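PDB 4NG4: phosphoglycerate kinase from Coxiella burnetii, which catalyses the reversible transfer of a phosphoryl group between ATP and (2R)-3-phosphoglycerate, a step of glycolysis. Local coordinates for residues Glu183-Ala188 / Tyr351-Gly356; Gly318-Asn323 / Ala346-Tyr351; Ile179-Ala184 / Tyr374-Gly379. One frame throughout, in Å; residues are numbered along the deposited sequence.

All three contacts meet the parallel sheet of the nucleotide-binding domain. Contacts 1 and 3 use the same helix, 176-190, which lies against strand 351-354 in contact 1 and strand 374-375 in contact 3; Ala-184 serves both. Contact 2 stays within the sheet and its crossover, and shares Tyr-351 with contact 1. Contact 1 is largely buried, with an exposed arginine-tyrosine stack at one end; contacts 2 and 3 are partly buried. The chemistry differs accordingly: contact 1 is stacking and apolar packing, contact 2 is backbone pairing, and contact 3 centres on a buried glutamate held by two hydroxyls.

Contact 1. Residues Glu183-Ala188 / Tyr351-Gly356; sequences EALSRA and YSIVGG. With ADP (adenosine-5'-diphosphate), chain E.
The guanidinium of Arg-187 lies flat on one face of the Tyr-351 ring, the planes only 10° apart and the group centres separated by 3.9 Å. Seen from the ring, Arg-187 NE sits over the middle of the face, 3.6 Å above the plane, while Tyr-351 CD1 lies beneath the centre of the guanidinium. The overlap runs on into the aliphatic part of the arginine: CD is 3.9 Å from the ring centroid and makes a CH-pi contact, next to the cation-pi contact of CZ. This reach depends on a chain extended from CG to NE, with CG anti to the backbone N (chi1 157°). At the phenol end of the ring, Tyr-351 OH comes up to the methyl of Ala-184, 3.4 Å from its CB. Arg-187, on the exposed side of the contact, and Ala-184 hold the ring from two places on the helix.

Helix 183-188 belongs to the long helix 176-190 that links the two domains of phosphoglycerate kinases; here it packs on strand 351-354 of the nucleotide-binding sheet, the axes 9.2 Å apart and their N-to-C directions at 119°. Alternation along the strand turns Tyr-351 and Ile-353 to this helix and Ser-352 and Val-354 to the opposite face. Deeper in, Ile-353 turns its CG1-CD1 branch to the Ala-184 carbonyl and toward Ala-188, where the modelled closeness of the carbons is doubtful, and its CG2 meets Leu-185 CD2 at 3.9 Å. Leu-185 reaches back to the strand only with this end and also touches Phe-382 and Phe-385 of helix 380-387. Beyond the strand the chain runs to Gly-356, at the N-cap position of helix 357-365; Gly-356 CA lies 3.7 Å from ADP O3B.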
loop_
_atom_site.group_PDB
_atom_site.type_symbol
_atom_site.label_atom_id
_atom_site.label_comp_id
_atom_site.label_asym_id
_atom_site.label_seq_id
_atom_site.Cartn_x
_atom_site.Cartn_y
_atom_site.Cartn_z
ATOM N N GLU A 183 -9.254 -5.840 -6.505
ATOM C CA GLU A 183 -10.459 -5.264 -7.108
ATOM C C GLU A 183 -10.397 -3.740 -7.089
ATOM O O GLU A 183 -10.605 -3.106 -8.114
ATOM C CB GLU A 183 -11.728 -5.735 -6.386
ATOM C CG GLU A 183 -12.302 -7.035 -6.923
ATOM C CD GLU A 183 -13.612 -7.424 -6.245
ATOM O OE1 GLU A 183 -14.277 -8.373 -6.731
ATOM O OE2 GLU A 183 -13.975 -6.777 -5.231
ATOM N N ALA A 184 -10.096 -3.171 -5.924
ATOM C CA ALA A 184 -10.073 -1.720 -5.741
ATOM C C ALA A 184 -8.983 -1.051 -6.562
ATOM O O ALA A 184 -9.251 -0.123 -7.325
ATOM C CB ALA A 184 -9.893 -1.382 -4.282
ATOM N N LEU A 185 -7.754 -1.521 -6.409
ATOM C CA LEU A 185 -6.643 -0.934 -7.138
ATOM C C LEU A 185 -6.882 -1.008 -8.637
ATOM O O LEU A 185 -6.844 0.019 -9.318
ATOM C CB LEU A 185 -5.315 -1.610 -6.788
ATOM C CG LEU A 185 -4.717 -1.353 -5.404
ATOM C CD1 LEU A 185 -3.279 -1.807 -5.434
ATOM C CD2 LEU A 185 -4.791 0.101 -4.973
ATOM N N SER A 186 -7.145 -2.210 -9.145
ATOM C CA SER A 186 -7.261 -2.422 -10.586
ATOM C C SER A 186 -8.556 -1.867 -11.155
ATOM O O SER A 186 -8.574 -1.457 -12.314
ATOM C CB SER A 186 -7.119 -3.900 -10.946
ATOM O OG SER A 186 -8.176 -4.652 -10.394
ATOM N N ARG A 187 -9.631 -1.848 -10.358
ATOM C CA ARG A 187 -10.862 -1.126 -10.741
ATOM C C ARG A 187 -10.529 0.289 -11.213
ATOM O O ARG A 187 -11.021 0.736 -12.252
ATOM C CB ARG A 187 -11.868 -1.031 -9.578
ATOM C CG ARG A 187 -12.875 0.131 -9.704
ATOM C CD ARG A 187 -13.970 0.078 -8.654
ATOM N NE ARG A 187 -14.903 1.182 -8.846
ATOM C CZ ARG A 187 -16.157 1.228 -8.388
ATOM N NH1 ARG A 187 -16.685 0.227 -7.674
ATOM N NH2 ARG A 187 -16.903 2.301 -8.654
ATOM N N ALA A 188 -9.700 0.983 -10.442
ATOM C CA ALA A 188 -9.313 2.343 -10.774
ATOM C C ALA A 188 -8.043 2.419 -11.599
ATOM O O ALA A 188 -7.326 3.426 -11.507
ATOM C CB ALA A 188 -9.135 3.155 -9.499
ATOM N N TYR A 351 -14.878 7.464 -7.163
ATOM C CA TYR A 351 -14.395 6.325 -6.385
ATOM C C TYR A 351 -12.950 6.612 -5.978
ATOM O O TYR A 351 -12.049 6.545 -6.817
ATOM C CB TYR A 351 -14.481 5.040 -7.220
ATOM C CG TYR A 351 -14.033 3.809 -6.482
ATOM C CD1 TYR A 351 -14.893 3.148 -5.623
ATOM C CD2 TYR A 351 -12.746 3.313 -6.631
ATOM C CE1 TYR A 351 -14.491 2.017 -4.929
ATOM C CE2 TYR A 351 -12.332 2.176 -5.944
ATOM C CZ TYR A 351 -13.212 1.541 -5.092
ATOM O OH TYR A 351 -12.821 0.419 -4.398
ATOM N N SER A 352 -12.739 6.948 -4.706
ATOM C CA SER A 352 -11.401 7.349 -4.212
ATOM C C SER A 352 -10.603 6.161 -3.650
ATOM O O SER A 352 -11.172 5.274 -2.995
ATOM C CB SER A 352 -11.521 8.459 -3.153
ATOM O OG SER A 352 -12.437 8.094 -2.123
ATOM N N ILE A 353 -9.296 6.150 -3.933
ATOM C CA ILE A 353 -8.387 5.096 -3.474
ATOM C C ILE A 353 -7.127 5.756 -2.955
ATOM O O ILE A 353 -6.431 6.420 -3.719
ATOM C CB ILE A 353 -7.967 4.153 -4.610
ATOM C CG1 ILE A 353 -9.164 3.670 -5.412
ATOM C CG2 ILE A 353 -7.260 2.944 -4.070
ATOM C CD1 ILE A 353 -8.763 2.960 -6.676
ATOM N N VAL A 354 -6.835 5.596 -1.664
ATOM C CA VAL A 354 -5.629 6.190 -1.064
ATOM C C VAL A 354 -4.734 5.130 -0.461
ATOM O O VAL A 354 -5.181 4.035 -0.129
ATOM C CB VAL A 354 -5.952 7.237 0.022
ATOM C CG1 VAL A 354 -6.878 8.310 -0.524
ATOM C CG2 VAL A 354 -6.574 6.575 1.238
ATOM N N GLY A 355 -3.462 5.478 -0.324
ATOM C CA GLY A 355 -2.456 4.586 0.235
ATOM C C GLY A 355 -1.224 5.396 0.582
ATOM O O GLY A 355 -1.091 6.536 0.131
ATOM N N GLY A 356 -0.342 4.812 1.397
ATOM C CA GLY A 356 0.877 5.475 1.858
ATOM C C GLY A 356 0.861 5.682 3.359
ATOM O O GLY A 356 -0.165 6.038 3.935
HETATM P PB ADP E . 3.357 8.691 1.719
HETATM O O1B ADP E . 2.035 9.201 2.237
HETATM O O2B ADP E . 4.181 7.981 2.775
HETATM O O3B ADP E . 3.268 7.964 0.398
HETATM P PA ADP E . 5.708 10.141 0.940
HETATM O O1A ADP E . 6.466 9.004 1.580
HETATM O O2A ADP E . 5.792 10.283 -0.557
HETATM O O3A ADP E . 4.142 10.059 1.349
HETATM O "O5'" ADP E . 6.257 11.496 1.641
HETATM C "C5'" ADP E . 5.436 12.324 2.475
HETATM C "C4'" ADP E . 6.276 13.017 3.539
HETATM O "O4'" ADP E . 7.076 14.035 2.925
HETATM C "C3'" ADP E . 5.411 13.678 4.614
HETATM O "O3'" ADP E . 5.709 13.143 5.913
HETATM C "C2'" ADP E . 5.700 15.171 4.506
HETATM O "O2'" ADP E . 5.913 15.795 5.775
HETATM C "C1'" ADP E . 6.944 15.283 3.622
HETATM N N9 ADP E . 6.851 16.456 2.693
HETATM C C8 ADP E . 5.908 16.667 1.743
HETATM N N7 ADP E . 6.135 17.844 1.103
HETATM C C5 ADP E . 7.239 18.408 1.634
HETATM C C6 ADP E . 8.030 19.646 1.421
HETATM N N6 ADP E . 7.684 20.560 0.480
HETATM N N1 ADP E . 9.124 19.829 2.205
HETATM C C2 ADP E . 9.510 18.950 3.159
HETATM N N3 ADP E . 8.834 17.811 3.404
HETATM C C4 ADP E . 7.712 17.489 2.690
#

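Contact 2. Residues Gly318-Asn323 / Ala346-Tyr351; sequences GTIVWN and AKSTAY. With ADP (adenosine-5'-diphosphate), chain E.
Ala-350 points its methyl at the backbone of Gly-318 and Thr-319 and at the side chain of Ile-320. The isoleucine has CG1 anti to its carbonyl carbon (chi1 -59°), which sets CG1 3.8 Å from Ala-350 CB; CD1, at the end of the same branch, lies 4.1 Å from Ser-348 OG. Ser-348 OG accepts from Ala-350 N at 3.2 Å, in a nearly straight bond of 175°. The result is an ST turn just where the chain leaves helix 336-347, and it brings Ala-350 round toward the strand; Ser-348 OG is also bonded to Met-314 O.

Thr-319 divides its branches differently: CG2 is anti to the backbone N and comes within 3.5 Å of Tyr-351 O, whereas OG1 is bonded to Gln-193 O. Between the two chains a parallel bridge pairs Thr-319 with Tyr-351. Tyr-351 N gives its hydrogen to Gly-318 O over 3.2 Å, and Ile-320 N gives its own to Tyr-351 O over 3.1 Å, so Tyr-351 uses both its N-H and its carbonyl toward strand 319-323, straddling Thr-319. At the far end of the strand Asn-323 ND2 reaches ADP O3B in a weak bond bent to 129° and also bonds Gly-355 O, while OD1 takes a bond from Lys-208 NZ.

This is the return of a beta-alpha-beta crossover: strand 319-323 leads through helix 336-347 into strand 351-354. The helix packs on the face bearing Ile-320 and Trp-322, through Val-345, Leu-341 and Ala-342; Thr-319, on the other face, meets Ala-188 of helix 176-190. In the sheet, strand 319-323 runs between strands 196-202 and 351-354.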
loop_
_atom_site.group_PDB
_atom_site.type_symbol
_atom_site.label_atom_id
_atom_site.label_comp_id
_atom_site.label_asym_id
_atom_site.label_seq_id
_atom_site.Cartn_x
_atom_site.Cartn_y
_atom_site.Cartn_z
ATOM N N GLY A 318 -14.271 11.209 -11.880
ATOM C CA GLY A 318 -15.018 9.950 -11.775
ATOM C C GLY A 318 -14.276 8.910 -10.949
ATOM O O GLY A 318 -14.904 8.032 -10.357
ATOM N N THR A 319 -12.942 8.998 -10.931
ATOM C CA THR A 319 -12.092 8.125 -10.122
ATOM C C THR A 319 -10.903 8.935 -9.612
ATOM O O THR A 319 -10.454 9.858 -10.304
ATOM C CB THR A 319 -11.540 6.939 -10.942
ATOM O OG1 THR A 319 -12.619 6.252 -11.584
ATOM C CG2 THR A 319 -10.767 5.977 -10.048
ATOM N N ILE A 320 -10.397 8.594 -8.422
ATOM C CA ILE A 320 -9.238 9.282 -7.836
ATOM C C ILE A 320 -8.244 8.308 -7.177
ATOM O O ILE A 320 -8.638 7.381 -6.475
ATOM C CB ILE A 320 -9.677 10.328 -6.803
ATOM C CG1 ILE A 320 -10.599 11.382 -7.447
ATOM C CG2 ILE A 320 -8.462 10.985 -6.190
ATOM C CD1 ILE A 320 -11.156 12.414 -6.476
ATOM N N VAL A 321 -6.950 8.522 -7.414
ATOM C CA VAL A 321 -5.900 7.704 -6.794
ATOM C C VAL A 321 -4.920 8.659 -6.125
ATOM O O VAL A 321 -4.321 9.466 -6.795
ATOM C CB VAL A 321 -5.166 6.812 -7.840
ATOM C CG1 VAL A 321 -4.135 5.940 -7.179
ATOM C CG2 VAL A 321 -6.147 5.933 -8.580
ATOM N N TRP A 322 -4.759 8.585 -4.810
ATOM C CA TRP A 322 -3.971 9.592 -4.097
ATOM C C TRP A 322 -2.963 8.982 -3.113
ATOM O O TRP A 322 -3.339 8.276 -2.186
ATOM C CB TRP A 322 -4.905 10.559 -3.386
ATOM C CG TRP A 322 -4.250 11.442 -2.387
ATOM C CD1 TRP A 322 -2.996 11.987 -2.455
ATOM C CD2 TRP A 322 -4.816 11.904 -1.163
ATOM N NE1 TRP A 322 -2.747 12.743 -1.334
ATOM C CE2 TRP A 322 -3.854 12.711 -0.532
ATOM C CE3 TRP A 322 -6.037 11.702 -0.533
ATOM C CZ2 TRP A 322 -4.083 13.316 0.699
ATOM C CZ3 TRP A 322 -6.257 12.301 0.696
ATOM C CH2 TRP A 322 -5.284 13.091 1.298
ATOM N N ASN A 323 -1.685 9.285 -3.347
ATOM C CA ASN A 323 -0.570 8.796 -2.571
ATOM C C ASN A 323 0.391 9.919 -2.266
ATOM O O ASN A 323 1.197 10.293 -3.113
ATOM C CB ASN A 323 0.177 7.728 -3.359
ATOM C CG ASN A 323 1.521 7.378 -2.738
ATOM O OD1 ASN A 323 2.525 7.245 -3.442
ATOM N ND2 ASN A 323 1.551 7.251 -1.415
ATOM N N ALA A 346 -13.094 13.574 -0.269
ATOM C CA ALA A 346 -14.219 13.103 0.541
ATOM C C ALA A 346 -15.570 13.538 -0.061
ATOM O O ALA A 346 -16.347 12.684 -0.520
ATOM C CB ALA A 346 -14.084 13.592 1.985
ATOM N N LYS A 347 -15.824 14.853 -0.076
ATOM C CA LYS A 347 -17.060 15.423 -0.641
ATOM C C LYS A 347 -17.323 14.887 -2.047
ATOM O O LYS A 347 -18.473 14.691 -2.437
ATOM C CB LYS A 347 -16.989 16.957 -0.713
ATOM C CG LYS A 347 -16.886 17.687 0.631
ATOM C CD LYS A 347 -16.616 19.185 0.425
ATOM C CE LYS A 347 -15.865 19.830 1.597
ATOM N NZ LYS A 347 -15.144 21.084 1.206
ATOM N N SER A 348 -16.244 14.644 -2.790
ATOM C CA SER A 348 -16.347 14.186 -4.160
ATOM C C SER A 348 -17.053 12.851 -4.310
ATOM O O SER A 348 -17.158 12.058 -3.387
ATOM C CB SER A 348 -14.975 14.108 -4.827
ATOM O OG SER A 348 -15.081 13.510 -6.113
ATOM N N THR A 349 -17.518 12.634 -5.525
ATOM C CA THR A 349 -18.402 11.542 -5.874
ATOM C C THR A 349 -17.643 10.443 -6.613
ATOM O O THR A 349 -18.187 9.387 -6.901
ATOM C CB THR A 349 -19.544 12.080 -6.763
ATOM O OG1 THR A 349 -20.490 11.052 -6.985
ATOM C CG2 THR A 349 -19.029 12.577 -8.122
ATOM N N ALA A 350 -16.378 10.716 -6.920
ATOM C CA ALA A 350 -15.510 9.752 -7.570
ATOM C C ALA A 350 -15.196 8.629 -6.609
ATOM O O ALA A 350 -15.256 8.812 -5.398
ATOM C CB ALA A 350 -14.234 10.419 -8.022
ATOM N N TYR A 351 -14.878 7.464 -7.163
ATOM C CA TYR A 351 -14.395 6.325 -6.385
ATOM C C TYR A 351 -12.950 6.612 -5.978
ATOM O O TYR A 351 -12.049 6.545 -6.817
ATOM C CB TYR A 351 -14.481 5.040 -7.220
ATOM C CG TYR A 351 -14.033 3.809 -6.482
ATOM C CD1 TYR A 351 -14.893 3.148 -5.623
ATOM C CD2 TYR A 351 -12.746 3.313 -6.631
ATOM C CE1 TYR A 351 -14.491 2.017 -4.929
ATOM C CE2 TYR A 351 -12.332 2.176 -5.944
ATOM C CZ TYR A 351 -13.212 1.541 -5.092
ATOM O OH TYR A 351 -12.821 0.419 -4.398
HETATM P PB ADP E . 3.357 8.691 1.719
HETATM O O1B ADP E . 2.035 9.201 2.237
HETATM O O2B ADP E . 4.181 7.981 2.775
HETATM O O3B ADP E . 3.268 7.964 0.398
HETATM P PA ADP E . 5.708 10.141 0.940
HETATM O O1A ADP E . 6.466 9.004 1.580
HETATM O O2A ADP E . 5.792 10.283 -0.557
HETATM O O3A ADP E . 4.142 10.059 1.349
HETATM O "O5'" ADP E . 6.257 11.496 1.641
HETATM C "C5'" ADP E . 5.436 12.324 2.475
HETATM C "C4'" ADP E . 6.276 13.017 3.539
HETATM O "O4'" ADP E . 7.076 14.035 2.925
HETATM C "C3'" ADP E . 5.411 13.678 4.614
HETATM O "O3'" ADP E . 5.709 13.143 5.913
HETATM C "C2'" ADP E . 5.700 15.171 4.506
HETATM O "O2'" ADP E . 5.913 15.795 5.775
HETATM C "C1'" ADP E . 6.944 15.283 3.622
HETATM N N9 ADP E . 6.851 16.456 2.693
HETATM C C8 ADP E . 5.908 16.667 1.743
HETATM N N7 ADP E . 6.135 17.844 1.103
HETATM C C5 ADP E . 7.239 18.408 1.634
HETATM C C6 ADP E . 8.030 19.646 1.421
HETATM N N6 ADP E . 7.684 20.560 0.480
HETATM N N1 ADP E . 9.124 19.829 2.205
HETATM C C2 ADP E . 9.510 18.950 3.159
HETATM N N3 ADP E . 8.834 17.811 3.404
HETATM C C4 ADP E . 7.712 17.489 2.690
#

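Contact 3. Residues Ile179-Ala184 / Tyr374-Gly379; sequences ISEVEA and YVSTAG
Tyr-374 and Glu-181 bury the most surface here, and they meet through the phenol. Tyr-374 OH donates to Glu-181 OE1 at 2.5 Å; the oxygen stands at the edge of the ring, in its plane, while the hydroxyl approaches from above the carboxylate plane. The two side chains cross at about a right angle, with carboxylate and ring planes 78° apart. The glutamate gets there by a bend: CG is anti to the backbone N, and chi2 of 100° swings CD from the side of the helix to the strand. Its other oxygen, OE2, receives a bond from Ser-376 OG at 2.6 Å on the syn lone pair, and the methyl of Ala-378 lies 3.8 Å from it. Each oxygen of this buried carboxylate is therefore held by a hydroxyl, an arrangement that would be expected to favour the ionised form.

The contact joins helix 176-190, the interdomain helix of the phosphoglycerate kinase fold, to strand 374-375 at the edge of the nucleotide-binding sheet and to the turn that follows it, which ends at Gly-379, the N-cap of helix 380-387. It lies toward the domain interface, with the side chain of Ala-378 about 7 Å from that of Asp-32, a predicted substrate-binding residue. Phe-152 touches both Glu-181 and Ala-378.

Ala-184, one helical turn after Glu-181, places its methyl over one face of the Tyr-374 ring. Its CB stands 3.7 Å above the ring plane, displaced from the centre toward the rim near CG, in a CH-pi contact. Ser-376 OG has a second role: it accepts from Ala-378 N at 3.3 Å, forming an ST turn.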
loop_
_atom_site.group_PDB
_atom_site.type_symbol
_atom_site.label_atom_id
_atom_site.label_comp_id
_atom_site.label_asym_id
_atom_site.label_seq_id
_atom_site.Cartn_x
_atom_site.Cartn_y
_atom_site.Cartn_z
ATOM N N ILE A 179 -8.273 -10.267 -2.854
ATOM C CA ILE A 179 -9.333 -9.971 -3.816
ATOM C C ILE A 179 -9.868 -8.544 -3.671
ATOM O O ILE A 179 -9.988 -7.833 -4.663
ATOM C CB ILE A 179 -10.511 -10.963 -3.744
ATOM C CG1 ILE A 179 -10.091 -12.338 -4.264
ATOM C CG2 ILE A 179 -11.679 -10.463 -4.568
ATOM C CD1 ILE A 179 -11.105 -13.434 -3.987
ATOM N N SER A 180 -10.197 -8.121 -2.454
ATOM C CA SER A 180 -10.691 -6.763 -2.256
ATOM C C SER A 180 -9.654 -5.767 -2.738
ATOM O O SER A 180 -9.959 -4.881 -3.543
ATOM C CB SER A 180 -11.026 -6.495 -0.787
ATOM O OG SER A 180 -11.906 -7.488 -0.286
ATOM N N GLU A 181 -8.423 -5.936 -2.256
ATOM C CA GLU A 181 -7.332 -5.036 -2.607
ATOM C C GLU A 181 -7.094 -5.007 -4.117
ATOM O O GLU A 181 -6.946 -3.937 -4.690
ATOM C CB GLU A 181 -6.047 -5.410 -1.869
ATOM C CG GLU A 181 -4.929 -4.361 -2.013
ATOM C CD GLU A 181 -4.780 -3.420 -0.820
ATOM O OE1 GLU A 181 -5.477 -3.578 0.201
ATOM O OE2 GLU A 181 -3.933 -2.521 -0.907
ATOM N N VAL A 182 -7.057 -6.160 -4.773
ATOM C CA VAL A 182 -6.850 -6.156 -6.218
ATOM C C VAL A 182 -8.038 -5.496 -6.921
ATOM O O VAL A 182 -7.852 -4.672 -7.809
ATOM C CB VAL A 182 -6.596 -7.561 -6.810
ATOM C CG1 VAL A 182 -7.833 -8.436 -6.694
ATOM C CG2 VAL A 182 -6.173 -7.451 -8.262
ATOM N N GLU A 183 -9.254 -5.840 -6.505
ATOM C CA GLU A 183 -10.459 -5.264 -7.108
ATOM C C GLU A 183 -10.397 -3.740 -7.089
ATOM O O GLU A 183 -10.605 -3.106 -8.114
ATOM C CB GLU A 183 -11.728 -5.735 -6.386
ATOM C CG GLU A 183 -12.302 -7.035 -6.923
ATOM C CD GLU A 183 -13.612 -7.424 -6.245
ATOM O OE1 GLU A 183 -14.277 -8.373 -6.731
ATOM O OE2 GLU A 183 -13.975 -6.777 -5.231
ATOM N N ALA A 184 -10.096 -3.171 -5.924
ATOM C CA ALA A 184 -10.073 -1.720 -5.741
ATOM C C ALA A 184 -8.983 -1.051 -6.562
ATOM O O ALA A 184 -9.251 -0.123 -7.325
ATOM C CB ALA A 184 -9.893 -1.382 -4.282
ATOM N N TYR A 374 -11.655 3.482 -0.514
ATOM C CA TYR A 374 -10.742 2.404 -0.143
ATOM C C TYR A 374 -9.443 2.945 0.419
ATOM O O TYR A 374 -8.771 3.743 -0.232
ATOM C CB TYR A 374 -10.440 1.507 -1.348
ATOM C CG TYR A 374 -9.780 0.227 -0.938
ATOM C CD1 TYR A 374 -10.535 -0.824 -0.433
ATOM C CD2 TYR A 374 -8.396 0.070 -1.008
ATOM C CE1 TYR A 374 -9.933 -2.009 -0.026
ATOM C CE2 TYR A 374 -7.782 -1.121 -0.604
ATOM C CZ TYR A 374 -8.560 -2.147 -0.119
ATOM O OH TYR A 374 -7.986 -3.322 0.285
ATOM N N VAL A 375 -9.087 2.502 1.622
ATOM C CA VAL A 375 -7.810 2.855 2.217
ATOM C C VAL A 375 -6.916 1.635 2.208
ATOM O O VAL A 375 -7.272 0.613 2.784
ATOM C CB VAL A 375 -7.979 3.318 3.664
ATOM C CG1 VAL A 375 -6.614 3.639 4.274
ATOM C CG2 VAL A 375 -8.919 4.522 3.728
ATOM N N SER A 376 -5.762 1.736 1.549
ATOM C CA SER A 376 -4.768 0.658 1.570
ATOM C C SER A 376 -3.821 0.826 2.741
ATOM O O SER A 376 -3.279 1.907 2.958
ATOM C CB SER A 376 -3.953 0.625 0.279
ATOM O OG SER A 376 -3.023 -0.445 0.329
ATOM N N THR A 377 -3.613 -0.261 3.476
ATOM C CA THR A 377 -2.688 -0.287 4.599
ATOM C C THR A 377 -1.414 -1.060 4.216
ATOM O O THR A 377 -0.577 -1.355 5.064
ATOM C CB THR A 377 -3.373 -0.904 5.838
ATOM O OG1 THR A 377 -3.914 -2.181 5.490
ATOM C CG2 THR A 377 -4.498 -0.009 6.340
ATOM N N ALA A 378 -1.255 -1.321 2.918
ATOM C CA ALA A 378 -0.202 -2.200 2.392
ATOM C C ALA A 378 1.196 -1.564 2.258
ATOM O O ALA A 378 2.202 -2.274 2.328
ATOM C CB ALA A 378 -0.635 -2.772 1.049
ATOM N N GLY A 379 1.276 -0.255 2.057
ATOM C CA GLY A 379 2.569 0.400 1.929
ATOM C C GLY A 379 3.281 0.101 0.616
ATOM O O GLY A 379 2.989 0.715 -0.407
#